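Local coordinates for kelch domain-containing protein (Colletotrichum graminicola M1.001, PDB 5C86), which oxidises alcohols, probably at a single copper centre as in the related galactose and glyoxal oxidases of the AA5 family, at residues I134-F138 with F174-H178; A192-M198 with L214-D220; E219-V225 with Y239-Y245; D249-N253 with Y276-F280. All blocks are in the same frame, centred on the assembly; numbering follows the deposited sequence. Where two conformers were deposited one is given.

All four contacts belong to the loops of a kelch beta-propeller. Contacts 1 and 4 are only partly buried and do equivalent jobs: each joins the loop between the second and third strands of one blade to the chain entering the next, with serine, aspartate or asparagine side chains gripping the neighbour. Contact 2 joins the third and fourth strands of one blade, 197-202 and 208-214, to the chain leaving it; it is buried round an arginine, with exposed Lys197 and Leu214 at its margin. Contact 3, also buried, relies on backbone pairing, glycines and sulfur-aromatic packing. Contacts 2 and 3 share Glu219 and Asp220, while His178 of contact 1 bonds to Tyr245 of contact 3 beside Tyr120, a copper ligand in the metal-bound enzyme.

Contact 1 (I134-F138 with F174-H178); sequences IGGSF and FPDSH
Ser137 and Asp176 meet where the kelch double glycine, Gly135-Gly136, leaves strand 131-134 of one propeller blade and passes a type I turn, Phe174 to Ser177, on the way into the next. Ser137 OG donates to Asp176 OD1 over 2.6 Å, arriving on the syn side and somewhat out of the carboxylate plane. Ser177 OG donates a second hydrogen bond to Asp176 OD1 at 2.8 Å, from above the opposite face, so two hydroxyls pinch a single carboxylate atom. The backbone joins in at Ser137 N, which donates to the Ser177 hydroxyl, OG, at 3.1 Å along a fairly straight N-H path (158°). Asp176 CG lies between its own backbone N and carbonyl carbon (chi1 61°), which turns the carboxylate across to the serine.

Alongside this polar cluster, the Phe174 ring lies against the chain, with CE1 3.6 Å from Phe138 CA and the Ser137 hydroxyl at its edge. Lacking a side chain, Gly135 permits a close approach, its CA coming within 3.2 Å of Asp176 O, and Gly136 N makes a weak bond to the same carbonyl. Further out, Phe138 stacks on Tyr120, and Phe174 meets Tyr120 and Tyr245 edge to face, placing the contact beside the copper site, which is empty in this apo structure. Water 1 donates to Ile134 O and to Asp176 O, 2.9 Å from each.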
loop_
_atom_site.group_PDB
_atom_site.type_symbol
_atom_site.label_atom_id
_atom_site.label_comp_id
_atom_site.label_asym_id
_atom_site.label_seq_id
_atom_site.Cartn_x
_atom_site.Cartn_y
_atom_site.Cartn_z
ATOM N N ILE A 134 14.224 1.475 -6.005
ATOM C CA ILE A 134 14.697 2.000 -7.247
ATOM C C ILE A 134 14.070 3.356 -7.501
ATOM O O ILE A 134 12.947 3.644 -7.076
ATOM C CB ILE A 134 14.473 1.009 -8.416
ATOM C CG1 ILE A 134 15.325 1.387 -9.671
ATOM C CG2 ILE A 134 12.974 0.883 -8.779
ATOM C CD1 ILE A 134 15.391 0.312 -10.703
ATOM N N GLY A 135 14.818 4.176 -8.238
ATOM C CA GLY A 135 14.402 5.557 -8.472
ATOM C C GLY A 135 14.406 6.496 -7.313
ATOM O O GLY A 135 15.009 6.270 -6.261
ATOM N N GLY A 136 13.713 7.608 -7.492
ATOM C CA GLY A 136 13.447 8.538 -6.419
ATOM C C GLY A 136 14.386 9.751 -6.561
ATOM O O GLY A 136 15.457 9.756 -5.936
ATOM N N SER A 137 13.886 10.813 -7.191
ATOM C CA SER A 137 14.702 12.035 -7.368
ATOM C C SER A 137 14.195 13.277 -6.705
ATOM O O SER A 137 14.612 14.430 -7.039
ATOM C CB SER A 137 15.030 12.178 -8.861
ATOM O OG SER A 137 13.887 12.330 -9.677
ATOM N N PHE A 138 13.341 13.126 -5.708
ATOM C CA PHE A 138 12.955 14.248 -4.854
ATOM C C PHE A 138 14.175 14.789 -4.133
ATOM O O PHE A 138 14.274 16.021 -3.933
ATOM C CB PHE A 138 11.891 13.847 -3.889
ATOM C CG PHE A 138 11.651 14.808 -2.778
ATOM C CD1 PHE A 138 10.897 15.946 -2.968
ATOM C CD2 PHE A 138 12.180 14.566 -1.551
ATOM C CE1 PHE A 138 10.670 16.828 -1.882
ATOM C CE2 PHE A 138 12.016 15.449 -0.513
ATOM C CZ PHE A 138 11.268 16.592 -0.692
ATOM N N PHE A 174 10.447 14.339 -11.578
ATOM C CA PHE A 174 10.679 13.061 -10.884
ATOM C C PHE A 174 10.266 11.872 -11.758
ATOM O O PHE A 174 9.506 10.996 -11.290
ATOM C CB PHE A 174 9.916 13.048 -9.558
ATOM C CG PHE A 174 10.137 14.311 -8.720
ATOM C CD1 PHE A 174 11.403 14.789 -8.499
ATOM C CD2 PHE A 174 9.063 14.993 -8.218
ATOM C CE1 PHE A 174 11.579 15.968 -7.744
ATOM C CE2 PHE A 174 9.229 16.114 -7.422
ATOM C CZ PHE A 174 10.485 16.591 -7.199
ATOM N N PRO A 175 10.693 11.807 -13.037
ATOM C CA PRO A 175 10.194 10.787 -13.906
ATOM C C PRO A 175 10.616 9.319 -13.578
ATOM O O PRO A 175 10.060 8.361 -14.197
ATOM C CB PRO A 175 10.685 11.239 -15.316
ATOM C CG PRO A 175 12.012 11.859 -14.983
ATOM C CD PRO A 175 11.723 12.648 -13.736
ATOM N N ASP A 176 11.573 9.178 -12.678
ATOM C CA ASP A 176 12.054 7.909 -12.189
ATOM C C ASP A 176 11.406 7.518 -10.876
ATOM O O ASP A 176 11.870 6.567 -10.234
ATOM C CB ASP A 176 13.552 8.061 -11.967
ATOM C CG ASP A 176 13.914 9.151 -10.933
ATOM O OD1 ASP A 176 13.061 10.045 -10.500
ATOM O OD2 ASP A 176 15.136 9.167 -10.553
ATOM N N SER A 177 10.374 8.217 -10.432
ATOM C CA SER A 177 9.916 8.082 -9.035
ATOM C C SER A 177 8.541 7.370 -8.972
ATOM O O SER A 177 7.825 7.252 -10.015
ATOM C CB SER A 177 9.843 9.457 -8.425
ATOM O OG SER A 177 11.208 9.953 -8.423
ATOM N N HIS A 178 8.158 6.958 -7.769
ATOM C CA HIS A 178 6.885 6.296 -7.490
ATOM C C HIS A 178 6.633 5.117 -8.439
ATOM O O HIS A 178 5.495 4.912 -8.880
ATOM C CB HIS A 178 5.706 7.260 -7.522
ATOM C CG HIS A 178 5.906 8.503 -6.731
ATOM N ND1 HIS A 178 6.416 8.551 -5.466
ATOM C CD2 HIS A 178 5.657 9.769 -7.093
ATOM C CE1 HIS A 178 6.382 9.794 -5.037
ATOM N NE2 HIS A 178 5.988 10.569 -6.026
HETATM O O HOH W 1 10.551 4.783 -8.332
#

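Contact 2 (A192-M198 with L214-D220); sequences AGPSKKM and LRGTDED
Arg215 reaches the 192-198 loop because its CG stands opposite the backbone N (chi1 -170°) and the chain then folds at chi3 (54°), bringing the edge of the guanidinium up to three carbonyls. The site lies at one end of the third and fourth strands of a propeller blade, where Lys197 and Leu214 form an antiparallel non-hydrogen-bonded pair and Arg215 N donates to Lys196 O.

Arg215 NH1 donates to Ala192 O and to Ser195 O, each at 2.8 Å. The first bond falls on a carbonyl lone pair; the second comes from above its carbonyl plane, as does that from Arg215 NH2 to Pro194 O at 3.0 Å. The remaining edge is taken by Asp218 in a side-on salt bridge lying in the guanidinium plane: Arg215 NE donates to Asp218 OD2 at 2.8 Å, and Arg215 NH2 reaches the same oxygen. Five hydrogen bonds thus fix the rotation of the buried group, and the carboxylate probably balances its charge. Asp218 is itself positioned by Asn253 and Ser221, and the peptide before Pro194 is cis, within the bend that carries the three carbonyls.

Beyond the arginine, Asp220 OD1 accepts Lys196 N on its anti side at 2.9 Å, and water 2 links the same oxygen to Ser195 OG, which closes an ST turn by accepting Lys197 N. The Lys196 chain runs extended alongside Glu219 to a weak salt bridge. Met198 crosses Arg215 at roughly a right angle, its SD 4.0 Å from Arg215 CB.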
loop_
_atom_site.group_PDB
_atom_site.type_symbol
_atom_site.label_atom_id
_atom_site.label_comp_id
_atom_site.label_asym_id
_atom_site.label_seq_id
_atom_site.Cartn_x
_atom_site.Cartn_y
_atom_site.Cartn_z
ATOM N N ALA A 192 5.406 -2.146 -12.968
ATOM C CA ALA A 192 4.195 -2.121 -13.728
ATOM C C ALA A 192 3.807 -0.788 -14.337
ATOM O O ALA A 192 2.887 -0.695 -15.126
ATOM C CB ALA A 192 3.041 -2.736 -12.905
ATOM N N GLY A 193 4.576 0.208 -13.947
ATOM C CA GLY A 193 4.300 1.584 -14.303
ATOM C C GLY A 193 5.082 2.465 -13.363
ATOM O O GLY A 193 5.915 1.974 -12.630
ATOM N N PRO A 194 4.822 3.778 -13.357
ATOM C CA PRO A 194 3.837 4.495 -14.158
ATOM C C PRO A 194 4.144 4.644 -15.622
ATOM O O PRO A 194 3.274 4.870 -16.424
ATOM C CB PRO A 194 3.810 5.923 -13.506
ATOM C CG PRO A 194 5.196 6.040 -12.926
ATOM C CD PRO A 194 5.462 4.659 -12.375
ATOM N N SER A 195 5.426 4.547 -15.966
ATOM C CA SER A 195 5.748 4.547 -17.427
ATOM C C SER A 195 4.888 3.473 -18.099
ATOM O O SER A 195 4.653 2.410 -17.553
ATOM C CB SER A 195 7.195 4.137 -17.608
ATOM O OG SER A 195 7.516 4.061 -19.000
ATOM N N LYS A 196 4.532 3.707 -19.346
ATOM C CA LYS A 196 3.817 2.763 -20.134
ATOM C C LYS A 196 4.688 1.558 -20.473
ATOM O O LYS A 196 4.126 0.503 -20.807
ATOM C CB LYS A 196 3.255 3.401 -21.444
ATOM C CG LYS A 196 4.307 3.870 -22.393
ATOM C CD LYS A 196 3.614 4.810 -23.380
ATOM C CE LYS A 196 4.514 5.413 -24.392
ATOM N NZ LYS A 196 3.702 6.517 -25.034
ATOM N N LYS A 197 6.001 1.675 -20.386
ATOM C CA LYS A 197 6.940 0.572 -20.534
ATOM C C LYS A 197 7.141 -0.130 -19.201
ATOM O O LYS A 197 7.705 0.463 -18.265
ATOM C CB LYS A 197 8.291 1.082 -21.004
ATOM C CG LYS A 197 8.214 1.562 -22.440
ATOM C CD LYS A 197 9.520 2.164 -22.906
ATOM C CE LYS A 197 9.703 3.607 -22.525
ATOM N NZ LYS A 197 11.098 3.882 -22.042
ATOM N N MET A 198 6.635 -1.371 -19.103
ATOM C CA MET A 198 6.828 -2.196 -17.913
ATOM C C MET A 198 8.098 -3.030 -18.027
ATOM O O MET A 198 8.453 -3.436 -19.136
ATOM C CB MET A 198 5.636 -3.130 -17.734
ATOM C CG MET A 198 4.290 -2.423 -17.834
ATOM S SD MET A 198 2.864 -3.428 -17.398
ATOM C CE MET A 198 2.827 -4.622 -18.730
ATOM N N LEU A 214 4.554 -3.279 -23.042
ATOM C CA LEU A 214 3.761 -2.081 -22.813
ATOM C C LEU A 214 2.534 -2.388 -22.008
ATOM O O LEU A 214 1.901 -3.462 -22.125
ATOM C CB LEU A 214 3.304 -1.434 -24.094
ATOM C CG LEU A 214 4.411 -0.861 -24.960
ATOM C CD1 LEU A 214 3.843 -0.450 -26.314
ATOM C CD2 LEU A 214 5.057 0.327 -24.279
ATOM N N ARG A 215 2.097 -1.386 -21.224
ATOM C CA ARG A 215 0.839 -1.491 -20.528
ATOM C C ARG A 215 -0.322 -1.209 -21.473
ATOM O O ARG A 215 -0.943 -0.158 -21.495
ATOM C CB ARG A 215 0.813 -0.573 -19.277
ATOM C CG ARG A 215 -0.385 -0.812 -18.384
ATOM C CD ARG A 215 -0.372 -0.070 -17.019
ATOM N NE ARG A 215 -0.179 1.354 -17.219
ATOM C CZ ARG A 215 1.001 1.976 -17.253
ATOM N NH1 ARG A 215 2.094 1.422 -16.827
ATOM N NH2 ARG A 215 1.050 3.237 -17.670
ATOM N N GLY A 216 -0.582 -2.179 -22.344
ATOM C CA GLY A 216 -1.617 -1.973 -23.373
ATOM C C GLY A 216 -1.386 -0.751 -24.216
ATOM O O GLY A 216 -0.260 -0.518 -24.613
ATOM N N THR A 217 -2.439 0.018 -24.469
ATOM C CA THR A 217 -2.293 1.291 -25.140
ATOM C C THR A 217 -2.302 2.447 -24.148
ATOM O O THR A 217 -2.522 3.569 -24.513
ATOM C CB THR A 217 -3.473 1.547 -26.105
ATOM O OG1 THR A 217 -4.717 1.446 -25.360
ATOM C CG2 THR A 217 -3.363 0.519 -27.217
ATOM N N ASP A 218 -2.062 2.173 -22.863
ATOM C CA ASP A 218 -2.010 3.288 -21.876
ATOM C C ASP A 218 -0.849 4.212 -22.142
ATOM O O ASP A 218 0.199 3.854 -22.784
ATOM C CB ASP A 218 -1.885 2.692 -20.454
ATOM C CG ASP A 218 -2.365 3.623 -19.343
ATOM O OD1 ASP A 218 -3.102 4.598 -19.638
ATOM O OD2 ASP A 218 -2.002 3.328 -18.138
ATOM N N GLU A 219 -1.036 5.429 -21.683
ATOM C CA GLU A 219 0.031 6.428 -21.656
ATOM C C GLU A 219 0.798 6.350 -20.313
ATOM O O GLU A 219 0.375 5.708 -19.366
ATOM C CB GLU A 219 -0.516 7.857 -21.870
ATOM C CG GLU A 219 -1.228 8.178 -23.201
ATOM C CD GLU A 219 -0.450 7.761 -24.434
ATOM O OE1 GLU A 219 0.815 7.789 -24.458
ATOM O OE2 GLU A 219 -1.122 7.379 -25.410
ATOM N N ASP A 220 1.900 7.044 -20.227
ATOM C CA ASP A 220 2.591 7.211 -18.967
ATOM C C ASP A 220 1.587 7.795 -17.920
ATOM O O ASP A 220 0.715 8.634 -18.234
ATOM C CB ASP A 220 3.686 8.220 -19.118
ATOM C CG ASP A 220 4.867 7.701 -19.929
ATOM O OD1 ASP A 220 5.027 6.486 -20.174
ATOM O OD2 ASP A 220 5.744 8.549 -20.245
HETATM O O HOH W 2 7.490 5.968 -21.120
#

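Contact 3 (E219-V225 with Y239-Y245); sequences EDSMCGV and YGGGKGY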
loop_
_atom_site.group_PDB
_atom_site.type_symbol
_atom_site.label_atom_id
_atom_site.label_comp_id
_atom_site.label_asym_id
_atom_site.label_seq_id
_atom_site.Cartn_x
_atom_site.Cartn_y
_atom_site.Cartn_z
ATOM N N GLU A 219 -1.036 5.429 -21.683
ATOM C CA GLU A 219 0.031 6.428 -21.656
ATOM C C GLU A 219 0.798 6.350 -20.313
ATOM O O GLU A 219 0.375 5.708 -19.366
ATOM C CB GLU A 219 -0.516 7.857 -21.870
ATOM C CG GLU A 219 -1.228 8.178 -23.201
ATOM C CD GLU A 219 -0.450 7.761 -24.434
ATOM O OE1 GLU A 219 0.815 7.789 -24.458
ATOM O OE2 GLU A 219 -1.122 7.379 -25.410
ATOM N N ASP A 220 1.900 7.044 -20.227
ATOM C CA ASP A 220 2.591 7.211 -18.967
ATOM C C ASP A 220 1.587 7.795 -17.920
ATOM O O ASP A 220 0.715 8.634 -18.234
ATOM C CB ASP A 220 3.686 8.220 -19.118
ATOM C CG ASP A 220 4.867 7.701 -19.929
ATOM O OD1 ASP A 220 5.027 6.486 -20.174
ATOM O OD2 ASP A 220 5.744 8.549 -20.245
ATOM N N SER A 221 1.686 7.279 -16.660
ATOM C CA SER A 221 0.595 7.458 -15.698
ATOM C C SER A 221 1.180 7.697 -14.309
ATOM O O SER A 221 0.856 7.014 -13.340
ATOM C CB SER A 221 -0.234 6.164 -15.662
ATOM O OG SER A 221 -0.976 5.971 -16.851
ATOM N N MET A 222 1.900 8.806 -14.164
ATOM C CA MET A 222 2.512 9.146 -12.906
ATOM C C MET A 222 1.426 9.391 -11.872
ATOM O O MET A 222 0.458 10.079 -12.173
ATOM C CB MET A 222 3.348 10.396 -13.053
ATOM C CG MET A 222 4.043 10.854 -11.757
ATOM S SD MET A 222 5.138 9.657 -10.970
ATOM C CE MET A 222 6.487 9.578 -12.120
ATOM N N CYS A 223 1.610 8.805 -10.691
ATOM C CA CYS A 223 0.673 8.911 -9.573
ATOM C C CYS A 223 -0.698 8.423 -9.926
ATOM O O CYS A 223 -1.700 8.876 -9.368
ATOM C CB CYS A 223 0.651 10.302 -8.963
ATOM S SG CYS A 223 2.326 10.713 -8.307
ATOM N N GLY A 224 -0.721 7.472 -10.897
ATOM C CA GLY A 224 -1.776 6.457 -10.993
ATOM C C GLY A 224 -1.580 5.504 -9.845
ATOM O O GLY A 224 -0.633 5.643 -9.080
ATOM N N VAL A 225 -2.508 4.588 -9.667
ATOM C CA VAL A 225 -2.490 3.632 -8.564
ATOM C C VAL A 225 -2.522 2.221 -9.095
ATOM O O VAL A 225 -3.024 1.948 -10.212
ATOM C CB VAL A 225 -3.627 3.877 -7.595
ATOM C CG1 VAL A 225 -3.447 5.179 -6.861
ATOM C CG2 VAL A 225 -4.976 3.853 -8.246
ATOM N N TYR A 239 -4.913 2.082 -12.362
ATOM C CA TYR A 239 -5.908 3.117 -12.618
ATOM C C TYR A 239 -5.249 4.480 -12.702
ATOM O O TYR A 239 -4.525 4.864 -11.800
ATOM C CB TYR A 239 -6.983 3.196 -11.503
ATOM C CG TYR A 239 -8.150 4.091 -11.857
ATOM C CD1 TYR A 239 -9.129 3.591 -12.687
ATOM C CD2 TYR A 239 -8.240 5.386 -11.452
ATOM C CE1 TYR A 239 -10.194 4.345 -13.089
ATOM C CE2 TYR A 239 -9.299 6.178 -11.844
ATOM C CZ TYR A 239 -10.294 5.608 -12.633
ATOM O OH TYR A 239 -11.408 6.356 -13.036
ATOM N N GLY A 240 -5.669 5.258 -13.681
ATOM C CA GLY A 240 -5.435 6.700 -13.676
ATOM C C GLY A 240 -4.009 7.149 -13.839
ATOM O O GLY A 240 -3.164 6.457 -14.399
ATOM N N GLY A 241 -3.730 8.322 -13.247
ATOM C CA GLY A 241 -2.421 8.934 -13.414
ATOM C C GLY A 241 -2.338 9.913 -14.592
ATOM O O GLY A 241 -3.260 10.085 -15.384
ATOM N N GLY A 242 -1.185 10.507 -14.735
ATOM C CA GLY A 242 -0.977 11.534 -15.762
ATOM C C GLY A 242 0.315 11.374 -16.527
ATOM O O GLY A 242 1.307 10.815 -16.045
ATOM N N LYS A 243 0.394 11.997 -17.725
ATOM C CA LYS A 243 1.616 11.904 -18.554
ATOM C C LYS A 243 2.817 12.626 -18.003
ATOM O O LYS A 243 3.927 12.400 -18.426
ATOM C CB LYS A 243 1.334 12.415 -19.968
ATOM C CG LYS A 243 0.463 11.578 -20.811
ATOM C CD LYS A 243 0.315 12.225 -22.218
ATOM C CE LYS A 243 -0.778 13.259 -22.240
ATOM N NZ LYS A 243 -0.743 13.938 -23.572
ATOM N N GLY A 244 2.618 13.423 -16.962
ATOM C CA GLY A 244 3.651 14.000 -16.169
ATOM C C GLY A 244 3.235 14.125 -14.735
ATOM O O GLY A 244 2.055 14.035 -14.438
ATOM N N TYR A 245 4.197 14.411 -13.890
ATOM C CA TYR A 245 3.916 14.606 -12.445
ATOM C C TYR A 245 2.883 15.685 -12.214
ATOM O O TYR A 245 1.999 15.577 -11.359
ATOM C CB TYR A 245 5.218 14.868 -11.682
ATOM C CG TYR A 245 5.233 14.460 -10.237
ATOM C CD1 TYR A 245 4.555 15.172 -9.239
ATOM C CD2 TYR A 245 5.917 13.360 -9.846
ATOM C CE1 TYR A 245 4.555 14.704 -7.923
ATOM C CE2 TYR A 245 5.962 12.909 -8.567
ATOM C CZ TYR A 245 5.273 13.558 -7.583
ATOM O OH TYR A 245 5.275 13.144 -6.284
HETATM O O HOH W 3 5.281 11.147 -20.126
#
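Backbone bonds join Met222 to Gly242 and Val225 to Tyr239. Met222 N donates to Gly242 O at 2.8 Å and Gly242 N returns a bond to Met222 O, forming a single antiparallel hydrogen-bonded pair. Val225 and Tyr239 form another, with Val225 N 2.9 Å from Tyr239 O. Between the two pairs the chains nearly touch: Gly241 CA is 3.4 Å from Gly224 N, a closeness possible because neither residue carries a side chain. A CA-H...O contact from Lys243 CA to Asp220 O extends the approach at the other end.

These pairs tie the first two strands of the blade formed by residues 225-270 together at and just beyond their ends. Gly240-Gly241 is the kelch double glycine that follows the second strand, and the type II turn from Ser221 to Gly224 leads into the first.

Sulfur-aromatic contacts gather on Tyr245. Cys223 SG stands over one face of the ring, 4.1 Å above its plane and offset toward the rim. Met222 approaches obliquely: a chi1 of 180° swings CG away from its own N, and a bend at chi2 (57°) brings the chain to the CD2 side of the ring, with CG 3.7 Å from Tyr245 CD2 and SD 4.8 Å from the ring centroid. The phenol OH is hydrogen-bonded to Tyr334 and His178, and the ring lies beside Tyr120, which binds copper when the metal is present.

Apolar contact is slighter at the strand pair, where Val225 CG2 packs 3.9 Å from Tyr239 CB, the two side chains side by side. Farther along, Tyr239 OH bonds to Tyr276 O.

Contact 4 (D249-N253 with Y276-F280); sequences DSTSN and YNRGF
Asn277 packs its CB against the peptide that joins Thr251 to Ser252, 3.3 Å from Thr251 C, and also touches Ser250 O. A chi1 of 54° then tucks CG in over the main chain, folding the amide back toward Ser250. At the tip Asn277 ND2 donates to Ser250 O at 3.0 Å by a nearly straight N-H (160°); the acceptor lies close to the amide plane, whereas the nitrogen stands above the plane of the carbonyl. ND2 also donates to water 4, which holds Asp249 OD1 weakly, and Asn277 OD1 accepts a bond from Gln298 NE2.

Next along the chain, Arg278 N donates to Thr251 O at 3.0 Å, and Asn277 CA makes a CA-H...O contact with that same oxygen. Ser250 CB presses on the following peptide, 3.3 Å from Arg278 C, while its hydroxyl is bonded to Met297 O. Thr251 OG1 accepts Asn253 N in an ST turn that shapes the loop leading to strand 254-258. The contact therefore joins this loop of one propeller blade to residues 276-280, which lead into strand 282-285 of the next.

Of two successive carbonyls, one is taken by the Asn277 amide and the next by the backbone N of Arg278. With two donor bonds on ND2 and an accepted bond on OD1, the partners tell the nitrogen of the Asn277 amide from its oxygen and so fix its flip.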
loop_
_atom_site.group_PDB
_atom_site.type_symbol
_atom_site.label_atom_id
_atom_site.label_comp_id
_atom_site.label_asym_id
_atom_site.label_seq_id
_atom_site.Cartn_x
_atom_site.Cartn_y
_atom_site.Cartn_z
ATOM N N ASP A 249 -3.946 16.613 -17.519
ATOM C CA ASP A 249 -5.192 16.022 -16.969
ATOM C C ASP A 249 -4.888 14.565 -16.690
ATOM O O ASP A 249 -4.286 13.903 -17.530
ATOM C CB ASP A 249 -6.380 16.103 -17.925
ATOM C CG ASP A 249 -6.972 17.499 -17.969
ATOM O OD1 ASP A 249 -7.238 18.107 -16.895
ATOM O OD2 ASP A 249 -7.219 17.969 -19.063
ATOM N N SER A 250 -5.261 14.100 -15.506
ATOM C CA SER A 250 -5.152 12.672 -15.212
ATOM C C SER A 250 -6.167 11.941 -16.096
ATOM O O SER A 250 -7.063 12.507 -16.718
ATOM C CB SER A 250 -5.462 12.452 -13.762
ATOM O OG SER A 250 -6.776 12.857 -13.408
ATOM N N THR A 251 -6.040 10.634 -16.102
ATOM C CA THR A 251 -7.003 9.778 -16.817
ATOM C C THR A 251 -7.877 8.953 -15.900
ATOM O O THR A 251 -7.659 8.893 -14.681
ATOM C CB THR A 251 -6.309 8.781 -17.747
ATOM O OG1 THR A 251 -5.817 7.646 -17.002
ATOM C CG2 THR A 251 -5.249 9.405 -18.547
ATOM N N SER A 252 -8.867 8.303 -16.516
ATOM C CA SER A 252 -9.719 7.382 -15.872
ATOM C C SER A 252 -9.450 5.986 -16.462
ATOM O O SER A 252 -10.321 5.108 -16.372
ATOM C CB SER A 252 -11.210 7.775 -15.985
ATOM O OG SER A 252 -11.546 8.001 -17.372
ATOM N N ASN A 253 -8.281 5.783 -17.047
ATOM C CA ASN A 253 -7.969 4.501 -17.665
ATOM C C ASN A 253 -7.794 3.433 -16.598
ATOM O O ASN A 253 -7.215 3.638 -15.538
ATOM C CB ASN A 253 -6.707 4.561 -18.508
ATOM C CG ASN A 253 -6.835 5.439 -19.739
ATOM O OD1 ASN A 253 -7.915 5.834 -20.158
ATOM N ND2 ASN A 253 -5.742 5.693 -20.329
ATOM N N TYR A 276 -14.451 8.817 -12.959
ATOM C CA TYR A 276 -13.701 9.992 -12.521
ATOM C C TYR A 276 -12.237 9.829 -12.801
ATOM O O TYR A 276 -11.604 8.881 -12.276
ATOM C CB TYR A 276 -13.971 10.200 -11.046
ATOM C CG TYR A 276 -15.411 10.408 -10.703
ATOM C CD1 TYR A 276 -16.079 11.585 -11.104
ATOM C CD2 TYR A 276 -16.134 9.462 -9.965
ATOM C CE1 TYR A 276 -17.409 11.757 -10.810
ATOM C CE2 TYR A 276 -17.441 9.647 -9.676
ATOM C CZ TYR A 276 -18.063 10.803 -10.092
ATOM O OH TYR A 276 -19.423 10.975 -9.801
ATOM N N ASN A 277 -11.667 10.713 -13.591
ATOM C CA ASN A 277 -10.205 10.713 -13.826
ATOM C C ASN A 277 -9.458 11.195 -12.577
ATOM O O ASN A 277 -9.919 12.106 -11.869
ATOM C CB ASN A 277 -9.814 11.508 -15.017
ATOM C CG ASN A 277 -10.336 12.951 -14.998
ATOM O OD1 ASN A 277 -11.465 13.226 -14.606
ATOM N ND2 ASN A 277 -9.477 13.870 -15.450
ATOM N N ARG A 278 -8.422 10.453 -12.194
ATOM C CA ARG A 278 -7.711 10.725 -10.938
ATOM C C ARG A 278 -6.232 10.675 -11.048
ATOM O O ARG A 278 -5.650 9.664 -11.529
ATOM C CB ARG A 278 -8.060 9.677 -9.871
ATOM C CG ARG A 278 -9.561 9.586 -9.562
ATOM C CD ARG A 278 -9.849 8.431 -8.598
ATOM N NE ARG A 278 -11.246 8.013 -8.608
ATOM C CZ ARG A 278 -12.215 8.495 -7.844
ATOM N NH1 ARG A 278 -11.955 9.400 -6.937
ATOM N NH2 ARG A 278 -13.452 8.039 -7.988
ATOM N N GLY A 279 -5.562 11.719 -10.536
ATOM C CA GLY A 279 -4.136 11.739 -10.226
ATOM C C GLY A 279 -3.976 12.045 -8.745
ATOM O O GLY A 279 -4.701 12.887 -8.180
ATOM N N PHE A 280 -3.090 11.294 -8.111
ATOM C CA PHE A 280 -2.865 11.412 -6.636
ATOM C C PHE A 280 -3.952 10.740 -5.801
ATOM O O PHE A 280 -4.032 10.967 -4.583
ATOM C CB PHE A 280 -2.609 12.869 -6.113
ATOM C CG PHE A 280 -1.613 13.656 -6.922
ATOM C CD1 PHE A 280 -0.357 13.164 -7.255
ATOM C CD2 PHE A 280 -1.963 14.922 -7.418
ATOM C CE1 PHE A 280 0.519 13.891 -8.049
ATOM C CE2 PHE A 280 -1.056 15.641 -8.210
ATOM C CZ PHE A 280 0.153 15.092 -8.553
HETATM O O HOH W 4 -10.127 16.545 -16.673
#